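Local coordinates for protein exonuclease (Laribacter hongkongensis, PDB 3SYY) that probably digests double-stranded DNA with strict 5'-to-3' polarity, as an alkaline exonuclease that binds magnesium ions, at residues T108-I113 with A143-Q148; Q137-M142 with T168-D173. All coordinates share one frame; numbering follows the deposited sequence.

Contact 1: T108-I113 with A143-Q148. With MG (magnesium ion), chain B.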
loop_
_atom_site.group_PDB
_atom_site.type_symbol
_atom_site.label_atom_id
_atom_site.label_comp_id
_atom_site.label_asym_id
_atom_site.label_seq_id
_atom_site.Cartn_x
_atom_site.Cartn_y
_atom_site.Cartn_z
ATOM N N THR A 108 12.441 -18.358 36.000
ATOM C CA THR A 108 11.903 -19.285 35.009
ATOM C C THR A 108 10.932 -18.677 33.979
ATOM O O THR A 108 10.352 -19.407 33.206
ATOM C CB THR A 108 11.208 -20.461 35.693
ATOM O OG1 THR A 108 10.025 -19.987 36.322
ATOM C CG2 THR A 108 12.151 -21.137 36.755
ATOM N N GLY A 109 10.714 -17.363 34.002
ATOM C CA GLY A 109 9.677 -16.804 33.114
ATOM C C GLY A 109 10.181 -15.794 32.110
ATOM O O GLY A 109 11.366 -15.517 32.049
ATOM N N LEU A 110 9.246 -15.248 31.303
ATOM C CA LEU A 110 9.598 -14.336 30.239
ATOM C C LEU A 110 8.443 -13.355 30.134
ATOM O O LEU A 110 7.391 -13.641 30.624
ATOM C CB LEU A 110 9.641 -15.128 28.917
ATOM C CG LEU A 110 10.760 -16.178 28.760
ATOM C CD1 LEU A 110 10.560 -16.956 27.480
ATOM C CD2 LEU A 110 12.063 -15.495 28.723
ATOM N N ILE A 111 8.652 -12.226 29.460
ATOM C CA ILE A 111 7.532 -11.353 29.085
ATOM C C ILE A 111 7.690 -11.058 27.579
ATOM O O ILE A 111 8.811 -10.892 27.113
ATOM C CB ILE A 111 7.522 -10.042 29.934
ATOM C CG1 ILE A 111 6.442 -9.060 29.472
ATOM C CG2 ILE A 111 8.900 -9.407 29.972
ATOM C CD1 ILE A 111 6.244 -7.857 30.408
ATOM N N GLU A 112 6.578 -11.056 26.856
ATOM C CA GLU A 112 6.557 -10.574 25.438
ATOM C C GLU A 112 5.464 -9.502 25.459
ATOM O O GLU A 112 4.346 -9.776 25.913
ATOM C CB GLU A 112 6.136 -11.702 24.484
ATOM C CG GLU A 112 5.812 -11.156 23.014
ATOM C CD GLU A 112 7.030 -10.461 22.387
ATOM O OE1 GLU A 112 8.183 -10.811 22.771
ATOM O OE2 GLU A 112 6.866 -9.511 21.518
ATOM N N ILE A 113 5.821 -8.297 25.036
ATOM C CA ILE A 113 4.938 -7.133 25.062
ATOM C C ILE A 113 4.444 -6.752 23.648
ATOM O O ILE A 113 5.252 -6.626 22.703
ATOM C CB ILE A 113 5.717 -5.945 25.626
ATOM C CG1 ILE A 113 6.099 -6.201 27.117
ATOM C CG2 ILE A 113 4.907 -4.603 25.492
ATOM C CD1 ILE A 113 7.081 -5.178 27.644
ATOM N N ALA A 143 11.928 -22.101 23.920
ATOM C CA ALA A 143 12.911 -23.004 23.275
ATOM C C ALA A 143 14.318 -22.491 23.377
ATOM O O ALA A 143 15.234 -23.241 23.796
ATOM C CB ALA A 143 12.555 -23.251 21.847
ATOM N N CYS A 144 14.518 -21.224 23.022
ATOM C CA CYS A 144 15.854 -20.649 23.056
ATOM C C CYS A 144 16.447 -20.416 24.438
ATOM O O CYS A 144 17.675 -20.498 24.614
ATOM C CB CYS A 144 15.934 -19.364 22.266
ATOM S SG CYS A 144 15.687 -19.628 20.476
ATOM N N THR A 145 15.602 -20.109 25.417
ATOM C CA THR A 145 16.107 -19.704 26.713
ATOM C C THR A 145 16.030 -20.805 27.739
ATOM O O THR A 145 16.587 -20.641 28.813
ATOM C CB THR A 145 15.275 -18.545 27.341
ATOM O OG1 THR A 145 13.881 -18.904 27.293
ATOM C CG2 THR A 145 15.565 -17.197 26.634
ATOM N N GLY A 146 15.271 -21.858 27.462
ATOM C CA GLY A 146 15.030 -22.888 28.475
ATOM C C GLY A 146 13.978 -22.496 29.514
ATOM O O GLY A 146 13.778 -23.208 30.518
ATOM N N ARG A 147 13.271 -21.380 29.293
ATOM C CA ARG A 147 12.274 -20.952 30.287
ATOM C C ARG A 147 10.986 -21.714 30.230
ATOM O O ARG A 147 10.703 -22.447 29.261
ATOM C CB ARG A 147 12.031 -19.451 30.229
ATOM C CG ARG A 147 13.296 -18.689 30.440
ATOM C CD ARG A 147 13.355 -18.154 31.846
ATOM N NE ARG A 147 14.657 -17.570 32.132
ATOM C CZ ARG A 147 14.856 -16.607 33.024
ATOM N NH1 ARG A 147 13.820 -16.072 33.657
ATOM N NH2 ARG A 147 16.072 -16.151 33.255
ATOM N N GLN A 148 10.199 -21.554 31.297
ATOM C CA GLN A 148 9.051 -22.414 31.567
ATOM C C GLN A 148 7.685 -21.762 31.237
ATOM O O GLN A 148 6.705 -22.449 31.006
ATOM C CB GLN A 148 9.094 -22.869 33.054
ATOM C CG GLN A 148 10.306 -23.746 33.382
ATOM C CD GLN A 148 10.425 -24.980 32.463
ATOM O OE1 GLN A 148 11.444 -25.166 31.815
ATOM N NE2 GLN A 148 9.371 -25.799 32.389
HETATM MG MG MG B . 7.352 -7.256 21.658
HETATM O O HOH W 1 6.579 -7.003 19.456
HETATM O O HOH W 2 9.221 -6.000 21.411
#
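Gln148 N donates to Thr108 O at 2.9 Å, a nearly straight bond of 166° at the hydrogen, with the donor a little out of the carbonyl plane. One residue along, Arg147 NH1 reaches Gly109 O at 3.0 Å in a weak, bent bond, and the same nitrogen has its stronger partner in Gly106 O. Because CG is anti to the carbonyl carbon (chi1 -58°) and the chain bends at chi2, the aliphatic part of Arg147 lies against the strand, CD coming within 3.3 Å of Thr108 C. Its CB and CG also meet the branch of Leu110, with CG of Leu110 3.8 Å from CB of Arg147, and the two side chains cross obliquely. Thr145, the last helical residue, adds OG1 at 3.9 Å from Leu110 CD1. That hydroxyl is engaged by Gln141 O and also accepts from Arg147 N at 3.2 Å, an ST turn that spans Gly146, whose positive phi takes the chain out of the helix. Further along the same strand, and separate from this contact, Glu112 OE2 binds magnesium at 2.3 Å and Ile113 O joins it, with Asp102 and two waters completing the set. The turn leading into strand 109-113 and its first residues thus meet the helix exit through two backbone carbonyls, Thr108 O and Gly109 O, which accept from the chain leaving the helix, while Leu110 packs on the aliphatic part of Arg147.

Contact 2: Q137-M142 with T168-D173; sequences QMQTQM and TRIERD
This is a helix-on-sheet contact: helix 132-145 lies across strand 165-171, an outermost strand of the five-stranded mixed sheet within the chain, and the axes of 137-142 and 168-171 approach to 9.4 Å and cross at -56°. Its apolar part centres on Ile170, whose side chain starts out toward the helix. Met138 crosses it at about a right angle and sets CE 3.6 Å from Ile170 CG1. A turn later Met142, bent at chi3 (-88°), lays CE 3.5 Å from Ile170 O, while its SD rests near the backbone of Arg172. Gln139 bends at chi2 (-64°) to place CD, and its amide uses both OE1 and NE2 at the end of the strand. NE2 donates to Glu171 O at 3.0 Å, the acceptor lying close to the amide plane, and OE1 accepts from Asp173 N at 2.8 Å, the donor standing above that plane. Two bonds to backbone atoms, one at each end of the amide, fix its rotation. Arg172, extended from CG to NE, brings NH1 to Met142 O in a weak bond of 3.0 Å; NH1 also donates to Arg147 O, NE forms a salt bridge with Asp174, and a water bound by NH2 donates weakly to Met142 O. Asp173 is the N-cap of helix 174-205, so Gln139 grips the chain where strand gives way to helix, in the alpha/beta packing of a PDDEXK nuclease core.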
loop_
_atom_site.group_PDB
_atom_site.type_symbol
_atom_site.label_atom_id
_atom_site.label_comp_id
_atom_site.label_asym_id
_atom_site.label_seq_id
_atom_site.Cartn_x
_atom_site.Cartn_y
_atom_site.Cartn_z
ATOM N N GLN A 137 5.874 -17.504 18.497
ATOM C CA GLN A 137 6.961 -16.635 18.918
ATOM C C GLN A 137 7.380 -16.959 20.367
ATOM O O GLN A 137 8.549 -17.112 20.685
ATOM C CB GLN A 137 6.498 -15.189 18.837
ATOM C CG GLN A 137 7.556 -14.232 19.321
ATOM C CD GLN A 137 7.079 -12.796 19.325
ATOM O OE1 GLN A 137 5.879 -12.516 19.244
ATOM N NE2 GLN A 137 8.022 -11.877 19.367
ATOM N N MET A 138 6.386 -17.052 21.248
ATOM C CA MET A 138 6.687 -17.256 22.652
ATOM C C MET A 138 7.184 -18.671 22.947
ATOM O O MET A 138 8.046 -18.835 23.796
ATOM C CB MET A 138 5.457 -16.928 23.487
ATOM C CG MET A 138 5.256 -15.362 23.607
ATOM S SD MET A 138 3.763 -14.982 24.562
ATOM C CE MET A 138 2.429 -15.593 23.628
ATOM N N GLN A 139 6.653 -19.666 22.260
ATOM C CA GLN A 139 7.180 -21.043 22.462
ATOM C C GLN A 139 8.623 -21.084 22.009
ATOM O O GLN A 139 9.456 -21.732 22.648
ATOM C CB GLN A 139 6.334 -22.091 21.748
ATOM C CG GLN A 139 4.914 -22.264 22.360
ATOM C CD GLN A 139 4.964 -22.809 23.835
ATOM O OE1 GLN A 139 6.026 -23.256 24.316
ATOM N NE2 GLN A 139 3.830 -22.719 24.539
ATOM N N THR A 140 8.946 -20.363 20.919
ATOM C CA THR A 140 10.325 -20.272 20.446
ATOM C C THR A 140 11.222 -19.551 21.403
ATOM O O THR A 140 12.392 -19.925 21.578
ATOM C CB THR A 140 10.405 -19.512 19.089
ATOM O OG1 THR A 140 9.607 -20.205 18.119
ATOM C CG2 THR A 140 11.860 -19.384 18.611
ATOM N N GLN A 141 10.714 -18.493 22.026
ATOM C CA GLN A 141 11.510 -17.783 23.029
ATOM C C GLN A 141 11.838 -18.739 24.214
ATOM O O GLN A 141 12.976 -18.757 24.707
ATOM C CB GLN A 141 10.732 -16.571 23.560
ATOM C CG GLN A 141 10.746 -15.362 22.676
ATOM C CD GLN A 141 9.600 -14.384 23.030
ATOM O OE1 GLN A 141 9.469 -13.314 22.427
ATOM N NE2 GLN A 141 8.806 -14.748 24.016
ATOM N N MET A 142 10.852 -19.545 24.596
ATOM C CA MET A 142 11.031 -20.601 25.626
ATOM C C MET A 142 12.044 -21.685 25.182
ATOM O O MET A 142 12.945 -22.060 25.949
ATOM C CB MET A 142 9.681 -21.189 26.013
ATOM C CG MET A 142 8.948 -20.208 26.935
ATOM S SD MET A 142 7.386 -20.801 27.592
ATOM C CE MET A 142 6.164 -20.340 26.378
ATOM N N THR A 168 -1.675 -12.446 30.010
ATOM C CA THR A 168 -2.077 -13.876 30.177
ATOM C C THR A 168 -0.814 -14.743 30.067
ATOM O O THR A 168 0.125 -14.381 29.329
ATOM C CB THR A 168 -3.159 -14.302 29.179
ATOM O OG1 THR A 168 -3.738 -15.558 29.564
ATOM C CG2 THR A 168 -2.603 -14.426 27.702
ATOM N N ARG A 169 -0.775 -15.857 30.809
ATOM C CA ARG A 169 0.439 -16.666 30.884
ATOM C C ARG A 169 0.390 -17.802 29.918
ATOM O O ARG A 169 -0.613 -18.528 29.857
ATOM C CB ARG A 169 0.646 -17.277 32.269
ATOM C CG ARG A 169 2.110 -17.801 32.438
ATOM C CD ARG A 169 2.486 -17.872 33.892
ATOM N NE ARG A 169 2.863 -16.557 34.420
ATOM C CZ ARG A 169 3.394 -16.391 35.623
ATOM N NH1 ARG A 169 3.608 -17.456 36.383
ATOM N NH2 ARG A 169 3.719 -15.199 36.062
ATOM N N ILE A 170 1.477 -17.965 29.166
ATOM C CA ILE A 170 1.546 -19.067 28.202
ATOM C C ILE A 170 2.624 -20.013 28.712
ATOM O O ILE A 170 3.805 -19.631 28.810
ATOM C CB ILE A 170 1.901 -18.555 26.763
ATOM C CG1 ILE A 170 0.872 -17.490 26.303
ATOM C CG2 ILE A 170 2.008 -19.763 25.785
ATOM C CD1 ILE A 170 -0.631 -18.016 26.101
ATOM N N GLU A 171 2.211 -21.222 29.079
ATOM C CA GLU A 171 3.130 -22.221 29.634
ATOM C C GLU A 171 3.919 -22.883 28.501
ATOM O O GLU A 171 3.347 -23.162 27.449
ATOM C CB GLU A 171 2.324 -23.322 30.375
ATOM C CG GLU A 171 1.547 -22.843 31.639
ATOM C CD GLU A 171 2.464 -22.387 32.775
ATOM O OE1 GLU A 171 2.124 -21.391 33.428
ATOM O OE2 GLU A 171 3.549 -22.981 33.010
ATOM N N ARG A 172 5.197 -23.168 28.732
ATOM C CA ARG A 172 6.019 -24.018 27.816
ATOM C C ARG A 172 5.273 -25.241 27.269
ATOM O O ARG A 172 4.719 -26.020 28.048
ATOM C CB ARG A 172 7.285 -24.478 28.541
ATOM C CG ARG A 172 8.227 -25.317 27.683
ATOM C CD ARG A 172 9.526 -25.605 28.405
ATOM N NE ARG A 172 10.500 -26.160 27.473
ATOM C CZ ARG A 172 11.598 -25.537 27.069
ATOM N NH1 ARG A 172 11.910 -24.356 27.552
ATOM N NH2 ARG A 172 12.410 -26.127 26.191
ATOM N N ASP A 173 5.235 -25.404 25.939
ATOM C CA ASP A 173 4.622 -26.583 25.312
ATOM C C ASP A 173 5.749 -27.355 24.576
ATOM O O ASP A 173 6.178 -26.963 23.471
ATOM C CB ASP A 173 3.527 -26.169 24.340
ATOM C CG ASP A 173 2.809 -27.350 23.709
ATOM O OD1 ASP A 173 3.308 -28.489 23.761
ATOM O OD2 ASP A 173 1.706 -27.156 23.162
HETATM O O HOH W 3 14.780 -24.927 25.873
#

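How the contacts relate
Contacts 1 and 2 lie with their centres 7 Å apart, on the same side of the chain's centre, and share helix 132-145: contact 1 uses its C-terminal exit, contact 2 the turns before it. Both reach the five-stranded sheet, where strand 149-155 separates strand 109-114 from strand 165-171. Along the chain the segments alternate, 108-113, 137-142, 143-148, 168-173, so the contacts interlock. They also meet directly, Gln148 O lying 2.8 Å from Arg172 N in a probable hydrogen bond. The metal-binding strand and the start of helix 174-205 are thus tied to a common helix.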